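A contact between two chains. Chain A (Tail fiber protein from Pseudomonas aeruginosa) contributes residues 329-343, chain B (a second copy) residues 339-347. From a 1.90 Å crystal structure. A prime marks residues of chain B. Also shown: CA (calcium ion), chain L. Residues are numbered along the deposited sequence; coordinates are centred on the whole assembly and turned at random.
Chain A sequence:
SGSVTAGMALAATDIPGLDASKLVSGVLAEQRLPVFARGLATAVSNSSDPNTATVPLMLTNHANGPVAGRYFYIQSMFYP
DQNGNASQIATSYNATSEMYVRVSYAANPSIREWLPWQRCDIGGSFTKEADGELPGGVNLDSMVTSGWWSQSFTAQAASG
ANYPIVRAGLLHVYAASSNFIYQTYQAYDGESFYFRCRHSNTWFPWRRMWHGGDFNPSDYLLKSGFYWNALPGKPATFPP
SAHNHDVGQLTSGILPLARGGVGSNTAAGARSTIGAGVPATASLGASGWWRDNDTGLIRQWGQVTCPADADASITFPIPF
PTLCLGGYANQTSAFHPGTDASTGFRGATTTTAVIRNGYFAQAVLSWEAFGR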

# COMPACT_ATOMS: atom_id res chain seq x y z
N ALA A 329 -40.92 -16.51 92.48
CA ALA A 329 -40.68 -17.88 92.89
C ALA A 329 -41.99 -18.66 92.94
O ALA A 329 -43.06 -18.08 93.01
N ASN A 330 -41.86 -19.97 92.93
CA ASN A 330 -42.98 -20.90 92.82
C ASN A 330 -42.75 -22.13 93.70
O ASN A 330 -41.64 -22.67 93.72
N GLN A 331 -43.79 -22.54 94.43
CA GLN A 331 -43.75 -23.75 95.23
C GLN A 331 -43.82 -24.98 94.34
O GLN A 331 -44.75 -25.12 93.55
N THR A 332 -42.85 -25.89 94.49
CA THR A 332 -42.80 -27.09 93.68
C THR A 332 -43.31 -28.32 94.40
O THR A 332 -43.27 -29.41 93.83
N SER A 333 -43.80 -28.19 95.65
CA SER A 333 -44.25 -29.34 96.40
C SER A 333 -45.77 -29.32 96.59
O SER A 333 -46.45 -28.34 96.31
N ALA A 334 -46.27 -30.46 97.07
CA ALA A 334 -47.68 -30.62 97.42
C ALA A 334 -47.87 -30.09 98.84
O ALA A 334 -48.09 -30.83 99.80
N PHE A 335 -47.76 -28.79 98.96
CA PHE A 335 -47.85 -28.12 100.25
C PHE A 335 -49.23 -28.30 100.88
O PHE A 335 -50.26 -28.31 100.20
N HIS A 336 -49.24 -28.40 102.20
CA HIS A 336 -50.51 -28.54 102.92
C HIS A 336 -51.40 -27.34 102.66
O HIS A 336 -50.98 -26.20 102.96
N PRO A 337 -52.60 -27.52 102.10
CA PRO A 337 -53.42 -26.36 101.70
C PRO A 337 -54.16 -25.70 102.84
O PRO A 337 -54.90 -24.73 102.62
N GLY A 338 -53.98 -26.21 104.08
CA GLY A 338 -54.52 -25.60 105.27
C GLY A 338 -53.74 -24.44 105.82
O GLY A 338 -54.16 -23.85 106.81
N THR A 339 -52.60 -24.09 105.20
CA THR A 339 -51.76 -23.01 105.67
C THR A 339 -51.28 -22.17 104.49
O THR A 339 -51.51 -22.52 103.34
N ASP A 340 -50.60 -21.06 104.79
CA ASP A 340 -50.04 -20.23 103.74
C ASP A 340 -48.83 -20.91 103.08
O ASP A 340 -48.04 -21.61 103.73
N ALA A 341 -48.70 -20.73 101.78
CA ALA A 341 -47.53 -21.22 101.03
C ALA A 341 -47.09 -20.13 100.06
O ALA A 341 -46.80 -20.38 98.89
N SER A 342 -46.98 -18.92 100.56
CA SER A 342 -46.59 -17.77 99.76
C SER A 342 -45.12 -17.85 99.38
O SER A 342 -44.35 -18.61 99.94
N THR A 343 -44.75 -17.00 98.42
CA THR A 343 -43.40 -16.91 97.92
C THR A 343 -42.99 -15.45 97.80
O THR A 343 -43.83 -14.54 97.77
N THR B 339 -57.57 -15.23 103.96
CA THR B 339 -57.11 -16.61 103.96
C THR B 339 -56.02 -16.74 102.90
O THR B 339 -55.81 -15.85 102.07
N ASP B 340 -55.34 -17.89 102.93
CA ASP B 340 -54.32 -18.21 101.95
C ASP B 340 -54.93 -18.52 100.59
O ASP B 340 -56.00 -19.14 100.48
N ALA B 341 -54.24 -18.08 99.54
CA ALA B 341 -54.65 -18.38 98.16
C ALA B 341 -53.40 -18.76 97.37
O ALA B 341 -53.14 -18.24 96.29
N SER B 342 -52.62 -19.68 97.92
CA SER B 342 -51.33 -20.02 97.34
C SER B 342 -51.52 -20.83 96.06
O SER B 342 -52.63 -21.27 95.73
N THR B 343 -50.41 -20.99 95.33
CA THR B 343 -50.40 -21.69 94.07
C THR B 343 -49.19 -22.60 94.02
O THR B 343 -48.20 -22.42 94.75
N GLY B 344 -49.24 -23.56 93.12
CA GLY B 344 -48.09 -24.41 92.86
C GLY B 344 -48.12 -24.95 91.45
O GLY B 344 -49.19 -25.20 90.87
N PHE B 345 -46.92 -25.15 90.90
CA PHE B 345 -46.69 -25.77 89.60
C PHE B 345 -45.64 -26.84 89.83
O PHE B 345 -44.55 -26.54 90.32
N ARG B 346 -45.96 -28.08 89.48
CA ARG B 346 -45.04 -29.18 89.76
C ARG B 346 -45.40 -30.38 88.90
O ARG B 346 -46.41 -30.38 88.18
N GLY B 347 -44.55 -31.40 88.96
CA GLY B 347 -44.82 -32.69 88.33
C GLY B 347 -44.92 -32.64 86.83
O GLY B 347 -45.65 -33.44 86.24

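Asn330 opens the contact. Its CA-to-CB bond runs sideways, but chi1 of 157° (t) and chi2 of 81° bring the amide nearer to chain B, where it meets the backbone of Phe345′ at two points. ND2 donates to Phe345′ O at 3.2 Å with a nearly straight angle of 166°; Phe345′ N returns a bond to Asn330 OD1 at 3.0 Å, weak because the angle is only 124°. Asn330 OD1 also accepts from water 1 (2.7 Å), which lies 2.9 Å from Thr343′ OG1. The phenyl group of Phe345′ (chi1 179°, t) leads away, leaving its CB 3.5 Å from Asn330 OD1.

Gln331 folds back with chi1 and chi2 both m, so NE2 serves its own chain, donating to Ser342 O at 3.3 Å. Its CA-to-CB bond runs sideways, and Gln331 CB lies 3.8 Å from Thr343′ O, while water 2 links the backbones, accepting from Gln331 N (2.8 Å) and donating to Thr343′ O (2.7 Å).

Thr332 and Ser333, both p, point away, so Arg346′ packs against their backbone: its CB is 3.2 Å from Thr332 O and its CD 3.7 Å from Ser333 C. Arg346′ points toward chain A, and with chi1 p and chi2 and chi3 t its extended chain carries the guanidinium to Ala334, whose CB lies over one face, 3.6 Å from NH2.

Phe335 (chi1 57°, p; chi2 79°) starts sideways, but its ring comes nearer to chain B. CE2 lies 3.4 Å from Thr343′ O and CZ 3.9 Å from Ser342′ CB, while Gly344′ N sits at the ring edge, 4.1 Å from CE2. An ideal CB on Gly344′ would fall a tight 3.3 Å from Phe335 CE2.

At Pro337 the link runs through a bound calcium ion. The calcium is bound by Pro337 O at 2.3 Å, Asp340′ OD2 at 2.4 Å and water 5 at 2.5 Å, with further ligands elsewhere in the structure. Shared coordination explains the 3.2 Å separation of Pro337 O and Asp340′ OD2. Asp340′ points toward chain A with chi1 47° (p), whereas Asp340 is t and runs sideways; the two CB atoms are 4.3 Å apart.

Asp340 instead braces its own loop: OD2 accepts from Ser342 N at 2.9 Å, and OD1 accepts from Ser342 OG at a very short 2.4 Å. Ser342′ (m) points toward chain A, where its OG accepts from Ala341 N at 2.8 Å and lies 3.6 Å from Ala341 CB. Ser342, also m, points away, yet water 4 lies 2.8 Å from both Ser342 OG and Ser342′ OG.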

# COMPACT_ATOMS: atom_id res chain seq x y z
CB ALA A 329 -40.00 -17.93 94.28
CB ASN A 330 -43.16 -21.34 91.35
CG ASN A 330 -43.89 -22.66 91.21
OD1 ASN A 330 -45.13 -22.73 91.28
ND2 ASN A 330 -43.12 -23.72 91.06
CB GLN A 331 -44.92 -23.77 96.24
CG GLN A 331 -44.96 -22.62 97.22
CD GLN A 331 -43.97 -22.80 98.37
OE1 GLN A 331 -43.36 -23.86 98.50
NE2 GLN A 331 -43.81 -21.75 99.20
CB THR A 332 -41.38 -27.38 93.20
OG1 THR A 332 -40.57 -27.80 94.29
CG2 THR A 332 -40.77 -26.13 92.57
CB SER A 333 -43.56 -29.43 97.77
OG SER A 333 -43.95 -28.34 98.60
CB ALA A 334 -48.09 -32.08 97.30
CB PHE A 335 -47.56 -26.61 100.09
CG PHE A 335 -48.47 -25.91 99.12
CD1 PHE A 335 -49.75 -25.54 99.47
CD2 PHE A 335 -48.00 -25.55 97.85
CE1 PHE A 335 -50.57 -24.87 98.59
CE2 PHE A 335 -48.80 -24.89 96.96
CZ PHE A 335 -50.09 -24.54 97.30
CB HIS A 336 -50.28 -28.70 104.40
CG HIS A 336 -51.50 -29.17 105.13
ND1 HIS A 336 -52.58 -28.36 105.37
CD2 HIS A 336 -51.82 -30.39 105.63
CE1 HIS A 336 -53.50 -29.04 106.02
NE2 HIS A 336 -53.07 -30.28 106.19
CB PRO A 337 -54.40 -26.97 100.69
CG PRO A 337 -54.57 -28.35 101.17
CD PRO A 337 -53.26 -28.79 101.78
CB THR A 339 -50.57 -23.57 106.49
OG1 THR A 339 -49.90 -22.50 107.15
CG2 THR A 339 -49.59 -24.28 105.59
CB ASP A 340 -49.62 -18.86 104.26
CG ASP A 340 -48.86 -18.03 103.20
OD1 ASP A 340 -49.53 -17.42 102.32
OD2 ASP A 340 -47.59 -17.98 103.22
CB ALA A 341 -47.82 -22.53 100.33
CB SER A 342 -46.86 -16.47 100.54
OG SER A 342 -48.24 -16.22 100.62
CB THR A 343 -43.28 -17.58 96.54
OG1 THR A 343 -44.13 -16.90 95.62
CG2 THR A 343 -43.69 -19.03 96.62
CB THR B 339 -58.26 -17.60 103.70
OG1 THR B 339 -57.82 -18.93 104.01
CG2 THR B 339 -58.67 -17.56 102.22
CB ASP B 340 -53.48 -19.41 102.41
CG ASP B 340 -54.33 -20.56 102.91
OD1 ASP B 340 -54.90 -20.43 104.02
OD2 ASP B 340 -54.41 -21.61 102.20
CB ALA B 341 -55.38 -17.19 97.55
CB SER B 342 -50.47 -20.79 98.35
OG SER B 342 -50.14 -19.96 99.46
CB THR B 343 -50.31 -20.70 92.88
OG1 THR B 343 -49.09 -19.95 92.98
CG2 THR B 343 -51.46 -19.72 92.90
CB PHE B 345 -46.19 -24.73 88.58
CG PHE B 345 -45.90 -25.27 87.20
CD1 PHE B 345 -44.71 -25.94 86.91
CD2 PHE B 345 -46.80 -25.07 86.15
CE1 PHE B 345 -44.47 -26.42 85.64
CE2 PHE B 345 -46.56 -25.54 84.90
CZ PHE B 345 -45.37 -26.21 84.63
CB ARG B 346 -45.09 -29.54 91.25
CG ARG B 346 -46.24 -30.44 91.64
CD ARG B 346 -46.36 -30.63 93.17
NE ARG B 346 -47.30 -31.69 93.51
CZ ARG B 346 -48.61 -31.51 93.63
NH1 ARG B 346 -49.13 -30.31 93.44
NH2 ARG B 346 -49.40 -32.52 93.93
CA CA L . -56.32 -23.06 101.96
O HOH W 1 -46.89 -20.64 91.30
O HOH W 2 -46.02 -20.79 94.43
O HOH W 3 -48.06 -19.36 96.49
O HOH W 4 -49.74 -17.31 98.54
O HOH W 5 -57.51 -20.86 101.85